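Local structure of N-alpha-acetyltransferase 35, NatC auxiliary subunit (Saccharomyces cerevisiae, 6YGA) at residues D623-V637 and K683-K697. The protein serves as the auxiliary subunit of the yeast NatC N-terminal acetyltransferase, the MAK3–MAK10–MAK31 complex that acetylates the N-terminal Met of L-A virus Gag protein. Residues are numbered along the deposited sequence; the frame is centred on the assembly and turned at random.
With EDO (1,2-ethanediol), chain C; EDO (1,2-ethanediol), chain Y.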
ATOM      1  N   ASP B 623      30.882  27.211 -23.576  1.00 61.08           N
ATOM      2  CA  ASP B 623      29.662  27.970 -23.834  1.00 64.22           C
ATOM      3  C   ASP B 623      28.967  27.499 -25.104  1.00 63.52           C
ATOM      4  O   ASP B 623      27.733  27.450 -25.162  1.00 62.16           O
ATOM      5  CB  ASP B 623      29.982  29.461 -23.922  1.00 72.24           C
ATOM      6  CG  ASP B 623      30.310  30.064 -22.577  1.00 79.17           C
ATOM      7  OD1 ASP B 623      29.485  29.926 -21.650  1.00 80.30           O
ATOM      8  OD2 ASP B 623      31.397  30.662 -22.442  1.00 83.50           O
ATOM      9  N   ILE B 624      29.739  27.148 -26.133  1.00 64.11           N
ATOM     10  CA  ILE B 624      29.134  26.719 -27.390  1.00 64.11           C
ATOM     11  C   ILE B 624      28.462  25.360 -27.229  1.00 64.62           C
ATOM     12  O   ILE B 624      27.359  25.135 -27.743  1.00 65.85           O
ATOM     13  CB  ILE B 624      30.186  26.705 -28.510  1.00 62.39           C
ATOM     14  CG1 ILE B 624      30.608  28.137 -28.846  1.00 62.16           C
ATOM     15  CG2 ILE B 624      29.646  25.986 -29.739  1.00 59.88           C
ATOM     16  CD1 ILE B 624      31.599  28.232 -29.975  1.00 61.68           C
ATOM     17  N   LYS B 625      29.106  24.435 -26.515  1.00 63.65           N
ATOM     18  CA  LYS B 625      28.497  23.124 -26.314  1.00 62.28           C
ATOM     19  C   LYS B 625      27.279  23.216 -25.405  1.00 58.66           C
ATOM     20  O   LYS B 625      26.302  22.483 -25.595  1.00 57.36           O
ATOM     21  CB  LYS B 625      29.523  22.143 -25.748  1.00 64.95           C
ATOM     22  CG  LYS B 625      30.547  21.667 -26.766  1.00 70.10           C
ATOM     23  CD  LYS B 625      31.263  20.419 -26.279  1.00 74.79           C
ATOM     24  CE  LYS B 625      32.123  19.811 -27.374  1.00 80.43           C
ATOM     25  NZ  LYS B 625      32.747  18.529 -26.942  1.00 83.26           N
ATOM     26  N   LEU B 626      27.312  24.115 -24.419  1.00 58.00           N
ATOM     27  CA  LEU B 626      26.150  24.300 -23.555  1.00 54.54           C
ATOM     28  C   LEU B 626      24.965  24.846 -24.341  1.00 52.17           C
ATOM     29  O   LEU B 626      23.817  24.449 -24.105  1.00 46.37           O
ATOM     30  CB  LEU B 626      26.500  25.229 -22.392  1.00 53.35           C
ATOM     31  CG  LEU B 626      25.337  25.632 -21.481  1.00 51.54           C
ATOM     32  CD1 LEU B 626      24.708  24.410 -20.828  1.00 48.33           C
ATOM     33  CD2 LEU B 626      25.792  26.631 -20.427  1.00 53.29           C
ATOM     34  N   GLU B 627      25.226  25.749 -25.290  1.00 55.11           N
ATOM     35  CA  GLU B 627      24.145  26.316 -26.089  1.00 57.91           C
ATOM     36  C   GLU B 627      23.465  25.244 -26.934  1.00 54.57           C
ATOM     37  O   GLU B 627      22.243  25.273 -27.116  1.00 53.74           O
ATOM     38  CB  GLU B 627      24.682  27.450 -26.966  1.00 64.80           C
ATOM     39  CG  GLU B 627      23.608  28.314 -27.616  1.00 72.39           C
ATOM     40  CD  GLU B 627      23.022  27.683 -28.863  1.00 78.30           C
ATOM     41  OE1 GLU B 627      23.758  26.951 -29.561  1.00 80.28           O
ATOM     42  OE2 GLU B 627      21.826  27.908 -29.142  1.00 80.19           O
ATOM     43  N   ARG B 628      24.235  24.284 -27.451  1.00 53.50           N
ATOM     44  CA  ARG B 628      23.629  23.191 -28.204  1.00 54.77           C
ATOM     45  C   ARG B 628      22.732  22.341 -27.311  1.00 50.38           C
ATOM     46  O   ARG B 628      21.672  21.874 -27.746  1.00 50.06           O
ATOM     47  CB  ARG B 628      24.717  22.337 -28.858  1.00 58.64           C
ATOM     48  CG  ARG B 628      25.312  22.968 -30.107  1.00 67.20           C
ATOM     49  CD  ARG B 628      26.665  22.373 -30.480  1.00 73.61           C
ATOM     50  NE  ARG B 628      26.586  20.970 -30.879  1.00 77.45           N
ATOM     51  CZ  ARG B 628      26.346  20.554 -32.119  1.00 79.16           C
ATOM     52  NH1 ARG B 628      26.149  21.433 -33.093  1.00 80.72           N
ATOM     53  NH2 ARG B 628      26.299  19.256 -32.387  1.00 77.42           N
ATOM     54  N   ALA B 629      23.131  22.142 -26.053  1.00 47.16           N
ATOM     55  CA  ALA B 629      22.337  21.318 -25.146  1.00 45.39           C
ATOM     56  C   ALA B 629      21.060  22.031 -24.717  1.00 46.89           C
ATOM     57  O   ALA B 629      19.988  21.417 -24.667  1.00 46.45           O
ATOM     58  CB  ALA B 629      23.169  20.928 -23.926  1.00 41.91           C
ATOM     59  N   THR B 630      21.152  23.324 -24.398  1.00 45.90           N
ATOM     60  CA  THR B 630      19.958  24.056 -23.989  1.00 44.55           C
ATOM     61  C   THR B 630      19.009  24.259 -25.161  1.00 45.06           C
ATOM     62  O   THR B 630      17.786  24.192 -24.993  1.00 45.96           O
ATOM     63  CB  THR B 630      20.346  25.395 -23.367  1.00 43.78           C
ATOM     64  OG1 THR B 630      20.967  26.227 -24.354  1.00 45.22           O
ATOM     65  CG2 THR B 630      21.310  25.168 -22.224  1.00 41.46           C
ATOM     66  N   ASN B 631      19.550  24.507 -26.358  1.00 44.96           N
ATOM     67  CA  ASN B 631      18.691  24.660 -27.526  1.00 46.30           C
ATOM     68  C   ASN B 631      17.953  23.367 -27.844  1.00 44.11           C
ATOM     69  O   ASN B 631      16.804  23.407 -28.299  1.00 46.56           O
ATOM     70  CB  ASN B 631      19.511  25.127 -28.729  1.00 53.38           C
ATOM     71  CG  ASN B 631      18.675  25.273 -29.985  1.00 56.93           C
ATOM     72  OD1 ASN B 631      17.823  26.156 -30.082  1.00 59.44           O
ATOM     73  ND2 ASN B 631      18.925  24.409 -30.961  1.00 57.29           N
ATOM     74  N   PHE B 632      18.575  22.213 -27.592  1.00 40.34           N
ATOM     75  CA  PHE B 632      17.873  20.951 -27.801  1.00 41.09           C
ATOM     76  C   PHE B 632      16.707  20.802 -26.832  1.00 41.74           C
ATOM     77  O   PHE B 632      15.620  20.363 -27.227  1.00 40.13           O
ATOM     78  CB  PHE B 632      18.834  19.771 -27.662  1.00 42.14           C
ATOM     79  CG  PHE B 632      18.145  18.436 -27.662  1.00 43.09           C
ATOM     80  CD1 PHE B 632      17.863  17.790 -28.852  1.00 44.02           C
ATOM     81  CD2 PHE B 632      17.766  17.837 -26.472  1.00 46.29           C
ATOM     82  CE1 PHE B 632      17.222  16.569 -28.856  1.00 43.55           C
ATOM     83  CE2 PHE B 632      17.121  16.618 -26.471  1.00 46.36           C
ATOM     84  CZ  PHE B 632      16.851  15.982 -27.666  1.00 45.18           C
ATOM     85  N   ILE B 633      16.917  21.153 -25.559  1.00 40.81           N
ATOM     86  CA  ILE B 633      15.859  21.026 -24.559  1.00 39.42           C
ATOM     87  C   ILE B 633      14.656  21.881 -24.940  1.00 41.70           C
ATOM     88  O   ILE B 633      13.512  21.413 -24.932  1.00 40.13           O
ATOM     89  CB  ILE B 633      16.397  21.393 -23.163  1.00 38.62           C
ATOM     90  CG1 ILE B 633      17.310  20.283 -22.638  1.00 37.54           C
ATOM     91  CG2 ILE B 633      15.254  21.666 -22.191  1.00 36.61           C
ATOM     92  CD1 ILE B 633      17.829  20.529 -21.237  1.00 39.44           C
ATOM     93  N   GLU B 634      14.900  23.145 -25.296  1.00 44.08           N
ATOM     94  CA  GLU B 634      13.804  24.031 -25.675  1.00 50.60           C
ATOM     95  C   GLU B 634      13.138  23.569 -26.965  1.00 49.57           C
ATOM     96  O   GLU B 634      11.907  23.598 -27.078  1.00 50.40           O
ATOM     97  CB  GLU B 634      14.314  25.466 -25.820  1.00 59.05           C
ATOM     98  CG  GLU B 634      15.057  25.991 -24.603  1.00 64.55           C
ATOM     99  CD  GLU B 634      15.503  27.430 -24.766  1.00 71.15           C
ATOM    100  OE1 GLU B 634      14.910  28.144 -25.600  1.00 73.92           O
ATOM    101  OE2 GLU B 634      16.446  27.846 -24.062  1.00 75.42           O
ATOM    102  N   THR B 635      13.932  23.142 -27.949  1.00 46.70           N
ATOM    103  CA  THR B 635      13.365  22.713 -29.224  1.00 42.98           C
ATOM    104  C   THR B 635      12.562  21.429 -29.061  1.00 41.10           C
ATOM    105  O   THR B 635      11.453  21.306 -29.595  1.00 42.24           O
ATOM    106  CB  THR B 635      14.475  22.525 -30.258  1.00 45.85           C
ATOM    107  OG1 THR B 635      15.124  23.782 -30.488  1.00 50.54           O
ATOM    108  CG2 THR B 635      13.906  22.015 -31.570  1.00 47.28           C
ATOM    109  N   GLU B 636      13.103  20.464 -28.312  1.00 38.78           N
ATOM    110  CA  GLU B 636      12.424  19.185 -28.143  1.00 39.38           C
ATOM    111  C   GLU B 636      11.177  19.317 -27.276  1.00 41.31           C
ATOM    112  O   GLU B 636      10.196  18.598 -27.496  1.00 42.47           O
ATOM    113  CB  GLU B 636      13.385  18.156 -27.547  1.00 41.41           C
ATOM    114  CG  GLU B 636      12.924  16.716 -27.694  1.00 47.16           C
ATOM    115  CD  GLU B 636      12.899  16.255 -29.142  1.00 51.36           C
ATOM    116  OE1 GLU B 636      13.493  16.933 -30.006  1.00 53.23           O
ATOM    117  OE2 GLU B 636      12.283  15.204 -29.415  1.00 52.49           O
ATOM    118  N   VAL B 637      11.186  20.229 -26.300  1.00 39.88           N
ATOM    119  CA  VAL B 637       9.987  20.456 -25.499  1.00 40.48           C
ATOM    120  C   VAL B 637       8.837  20.920 -26.386  1.00 41.73           C
ATOM    121  O   VAL B 637       7.713  20.417 -26.277  1.00 44.23           O
ATOM    122  CB  VAL B 637      10.276  21.451 -24.358  1.00 40.47           C
ATOM    123  CG1 VAL B 637       8.988  22.078 -23.858  1.00 41.98           C
ATOM    124  CG2 VAL B 637      10.984  20.741 -23.211  1.00 37.12           C
ATOM    125  N   LYS B 683       6.515  21.846 -20.543  1.00 38.64           N
ATOM    126  CA  LYS B 683       6.811  23.275 -20.490  1.00 41.74           C
ATOM    127  C   LYS B 683       7.685  23.616 -19.288  1.00 40.56           C
ATOM    128  O   LYS B 683       8.601  24.440 -19.392  1.00 43.91           O
ATOM    129  CB  LYS B 683       5.513  24.082 -20.449  1.00 44.36           C
ATOM    130  CG  LYS B 683       4.634  23.932 -21.677  1.00 47.20           C
ATOM    131  CD  LYS B 683       3.334  24.705 -21.511  1.00 50.01           C
ATOM    132  CE  LYS B 683       2.479  24.638 -22.764  1.00 51.17           C
ATOM    133  NZ  LYS B 683       1.177  25.331 -22.565  1.00 51.53           N
ATOM    134  N   ALA B 684       7.419  22.991 -18.137  1.00 35.55           N
ATOM    135  CA  ALA B 684       8.192  23.294 -16.936  1.00 37.21           C
ATOM    136  C   ALA B 684       9.646  22.865 -17.079  1.00 37.83           C
ATOM    137  O   ALA B 684      10.539  23.513 -16.520  1.00 38.88           O
ATOM    138  CB  ALA B 684       7.558  22.623 -15.719  1.00 37.61           C
ATOM    139  N   LEU B 685       9.901  21.782 -17.814  1.00 33.60           N
ATOM    140  CA  LEU B 685      11.273  21.342 -18.040  1.00 37.07           C
ATOM    141  C   LEU B 685      12.068  22.389 -18.810  1.00 38.96           C
ATOM    142  O   LEU B 685      13.232  22.656 -18.489  1.00 41.82           O
ATOM    143  CB  LEU B 685      11.275  20.008 -18.789  1.00 33.86           C
ATOM    144  CG  LEU B 685      10.842  18.757 -18.023  1.00 31.66           C
ATOM    145  CD1 LEU B 685      10.435  17.667 -18.997  1.00 30.05           C
ATOM    146  CD2 LEU B 685      11.964  18.268 -17.121  1.00 30.43           C
ATOM    147  N   SER B 686      11.452  22.994 -19.828  1.00 39.52           N
ATOM    148  CA  SER B 686      12.130  24.027 -20.605  1.00 39.53           C
ATOM    149  C   SER B 686      12.381  25.274 -19.762  1.00 39.52           C
ATOM    150  O   SER B 686      13.490  25.819 -19.759  1.00 41.78           O
ATOM    151  CB  SER B 686      11.305  24.368 -21.849  1.00 41.04           C
ATOM    152  OG  SER B 686      11.961  25.325 -22.662  1.00 47.30           O
ATOM    153  N   VAL B 687      11.357  25.738 -19.041  1.00 38.78           N
ATOM    154  CA  VAL B 687      11.517  26.914 -18.186  1.00 42.16           C
ATOM    155  C   VAL B 687      12.617  26.681 -17.156  1.00 43.04           C
ATOM    156  O   VAL B 687      13.434  27.569 -16.884  1.00 44.01           O
ATOM    157  CB  VAL B 687      10.176  27.265 -17.514  1.00 44.60           C
ATOM    158  CG1 VAL B 687      10.361  28.344 -16.451  1.00 43.55           C
ATOM    159  CG2 VAL B 687       9.165  27.707 -18.562  1.00 40.69           C
ATOM    160  N   ASN B 688      12.668  25.478 -16.583  1.00 44.02           N
ATOM    161  CA  ASN B 688      13.661  25.201 -15.551  1.00 44.13           C
ATOM    162  C   ASN B 688      15.069  25.164 -16.130  1.00 45.47           C
ATOM    163  O   ASN B 688      16.027  25.576 -15.466  1.00 46.76           O
ATOM    164  CB  ASN B 688      13.331  23.886 -14.846  1.00 41.23           C
ATOM    165  CG  ASN B 688      14.392  23.479 -13.852  1.00 43.34           C
ATOM    166  OD1 ASN B 688      14.521  24.077 -12.781  1.00 43.04           O
ATOM    167  ND2 ASN B 688      15.156  22.447 -14.196  1.00 34.22           N
ATOM    168  N   SER B 689      15.213  24.675 -17.365  1.00 43.95           N
ATOM    169  CA  SER B 689      16.523  24.659 -18.009  1.00 43.33           C
ATOM    170  C   SER B 689      17.071  26.072 -18.185  1.00 43.34           C
ATOM    171  O   SER B 689      18.273  26.308 -18.013  1.00 43.47           O
ATOM    172  CB  SER B 689      16.428  23.940 -19.353  1.00 43.40           C
ATOM    173  OG  SER B 689      17.696  23.869 -19.980  1.00 43.07           O
ATOM    174  N   LYS B 690      16.203  27.032 -18.516  1.00 44.15           N
ATOM    175  CA  LYS B 690      16.654  28.415 -18.644  1.00 49.19           C
ATOM    176  C   LYS B 690      17.051  28.993 -17.292  1.00 48.98           C
ATOM    177  O   LYS B 690      18.049  29.716 -17.191  1.00 52.05           O
ATOM    178  CB  LYS B 690      15.565  29.269 -19.294  1.00 56.14           C
ATOM    179  CG  LYS B 690      15.225  28.859 -20.716  1.00 62.08           C
ATOM    180  CD  LYS B 690      13.811  29.278 -21.093  1.00 69.90           C
ATOM    181  CE  LYS B 690      13.393  28.661 -22.421  1.00 74.29           C
ATOM    182  NZ  LYS B 690      11.922  28.719 -22.651  1.00 76.18           N
ATOM    183  N   VAL B 691      16.285  28.688 -16.241  1.00 47.48           N
ATOM    184  CA  VAL B 691      16.621  29.185 -14.908  1.00 47.86           C
ATOM    185  C   VAL B 691      17.979  28.653 -14.466  1.00 45.37           C
ATOM    186  O   VAL B 691      18.811  29.398 -13.935  1.00 45.80           O
ATOM    187  CB  VAL B 691      15.509  28.820 -13.904  1.00 46.24           C
ATOM    188  CG1 VAL B 691      15.972  29.061 -12.475  1.00 44.73           C
ATOM    189  CG2 VAL B 691      14.249  29.623 -14.197  1.00 45.42           C
ATOM    190  N   ILE B 692      18.231  27.363 -14.703  1.00 42.37           N
ATOM    191  CA  ILE B 692      19.495  26.753 -14.296  1.00 41.20           C
ATOM    192  C   ILE B 692      20.668  27.430 -14.997  1.00 46.19           C
ATOM    193  O   ILE B 692      21.670  27.785 -14.365  1.00 49.83           O
ATOM    194  CB  ILE B 692      19.468  25.238 -14.574  1.00 39.87           C
ATOM    195  CG1 ILE B 692      18.464  24.544 -13.650  1.00 39.69           C
ATOM    196  CG2 ILE B 692      20.852  24.626 -14.418  1.00 40.01           C
ATOM    197  CD1 ILE B 692      18.409  23.045 -13.834  1.00 37.64           C
ATOM    198  N   VAL B 693      20.555  27.635 -16.309  1.00 45.23           N
ATOM    199  CA  VAL B 693      21.666  28.191 -17.078  1.00 50.91           C
ATOM    200  C   VAL B 693      21.952  29.629 -16.659  1.00 55.51           C
ATOM    201  O   VAL B 693      23.111  30.017 -16.466  1.00 58.32           O
ATOM    202  CB  VAL B 693      21.370  28.084 -18.584  1.00 51.72           C
ATOM    203  CG1 VAL B 693      22.256  29.025 -19.375  1.00 54.74           C
ATOM    204  CG2 VAL B 693      21.569  26.653 -19.043  1.00 47.71           C
ATOM    205  N   ASN B 694      20.903  30.442 -16.507  1.00 56.01           N
ATOM    206  CA  ASN B 694      21.100  31.820 -16.069  1.00 59.84           C
ATOM    207  C   ASN B 694      21.711  31.877 -14.674  1.00 58.44           C
ATOM    208  O   ASN B 694      22.570  32.721 -14.398  1.00 60.63           O
ATOM    209  CB  ASN B 694      19.773  32.579 -16.107  1.00 65.87           C
ATOM    210  CG  ASN B 694      19.219  32.716 -17.513  1.00 72.58           C
ATOM    211  OD1 ASN B 694      18.006  32.785 -17.711  1.00 76.70           O
ATOM    212  ND2 ASN B 694      20.109  32.752 -18.498  1.00 73.00           N
ATOM    213  N   THR B 695      21.288  30.978 -13.783  1.00 56.00           N
ATOM    214  CA  THR B 695      21.813  30.982 -12.422  1.00 54.67           C
ATOM    215  C   THR B 695      23.284  30.579 -12.389  1.00 57.15           C
ATOM    216  O   THR B 695      24.082  31.182 -11.664  1.00 60.35           O
ATOM    217  CB  THR B 695      20.982  30.051 -11.536  1.00 48.20           C
ATOM    218  OG1 THR B 695      19.652  30.573 -11.413  1.00 47.09           O
ATOM    219  CG2 THR B 695      21.601  29.924 -10.150  1.00 44.68           C
ATOM    220  N   LEU B 696      23.665  29.575 -13.181  1.00 56.39           N
ATOM    221  CA  LEU B 696      25.004  29.008 -13.066  1.00 58.99           C
ATOM    222  C   LEU B 696      26.057  29.842 -13.786  1.00 62.44           C
ATOM    223  O   LEU B 696      27.220  29.856 -13.364  1.00 63.62           O
ATOM    224  CB  LEU B 696      25.001  27.574 -13.590  1.00 58.56           C
ATOM    225  CG  LEU B 696      24.109  26.659 -12.753  1.00 58.49           C
ATOM    226  CD1 LEU B 696      24.247  25.208 -13.179  1.00 57.14           C
ATOM    227  CD2 LEU B 696      24.422  26.842 -11.276  1.00 58.22           C
ATOM    228  N   LYS B 697      25.678  30.530 -14.867  1.00 64.70           N
ATOM    229  CA  LYS B 697      26.611  31.439 -15.523  1.00 70.45           C
ATOM    230  C   LYS B 697      27.009  32.582 -14.596  1.00 78.88           C
ATOM    231  O   LYS B 697      28.184  32.965 -14.538  1.00 81.50           O
ATOM    232  CB  LYS B 697      25.996  31.976 -16.814  1.00 69.47           C
ATOM    233  CG  LYS B 697      25.926  30.956 -17.941  1.00 67.54           C
ATOM    234  CD  LYS B 697      25.241  31.545 -19.163  1.00 70.12           C
ATOM    235  CE  LYS B 697      25.350  30.626 -20.368  1.00 70.34           C
ATOM    236  NZ  LYS B 697      26.759  30.453 -20.816  1.00 71.48           N
TER
HETATM  237  C1  EDO C 812       0.155  24.516 -26.322  1.00 69.37           C
HETATM  238  O1  EDO C 812      -0.840  23.594 -26.781  1.00 68.46           O
HETATM  239  C2  EDO C 812      -0.522  25.696 -25.635  1.00 70.31           C
HETATM  240  O2  EDO C 812      -1.192  25.253 -24.449  1.00 71.62           O
HETATM  241  C1  EDO Y 814       8.092  13.094 -30.495  1.00 70.20           C
HETATM  242  O1  EDO Y 814       6.884  12.525 -29.978  1.00 72.29           O
HETATM  243  C2  EDO Y 814       8.379  14.427 -29.816  1.00 68.88           C
HETATM  244  O2  EDO Y 814       9.464  15.062 -30.502  1.00 69.66           O
HETATM  245  O   HOH W   1      10.307  25.301 -24.867  1.00 42.65           O
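Ser686 and Ser689 face Ile633, Glu634 and Val637 where the helices lie close. The axes of segments 623-637 and 683-697 approach to 9.1 Å, and the CA atoms of Glu634 and Ser686 lie only 5.3 Å apart. Val637 straddles Ser686: both its methyls touch the serine CB, CG1 at 3.8 Å. One turn on, Ile633 lays CG2 and CD1 against Ser689, with CD1 3.6 Å from OG. Thr630 turns its methyl to the partner helix, CG2 meeting Val693 CG2 at 3.5 Å; with OG1 between the backbone N and the carbonyl carbon (chi1 65°), the hydroxyl bonds back to Glu627 O, which also accepts from Asn631 N. Leu626 extends the apolar strip to Val693 and to the end of the Lys697 chain.

No direct hydrogen bond joins the segments; polar contact falls to a water and to charges. The water donates to Glu634 O and hydrogen-bonds to Ser686 OG, 2.8 Å away, linking the helices where they are close. Glu634 rests its carboxylate on the aliphatic part of Lys690, CD 3.4 Å from CE, while the ammonium stays beyond salt-bridge range and makes a weak bond to Ser686 OG. A true salt bridge closes the far end: Lys697, bent at its last torsion (chi4 -65°), brings NZ to 2.9 Å from Asp623 OD1.

Helix 511-564 and strand 724-729 pack alongside, touching Ser689 and Leu685 respectively. Segments 623-637 and 683-697 cross at -159°, so the successive helices 619-653 and 668-701 form an antiparallel helical hairpin within the TPR-like, C-terminal region of the NatC auxiliary subunit.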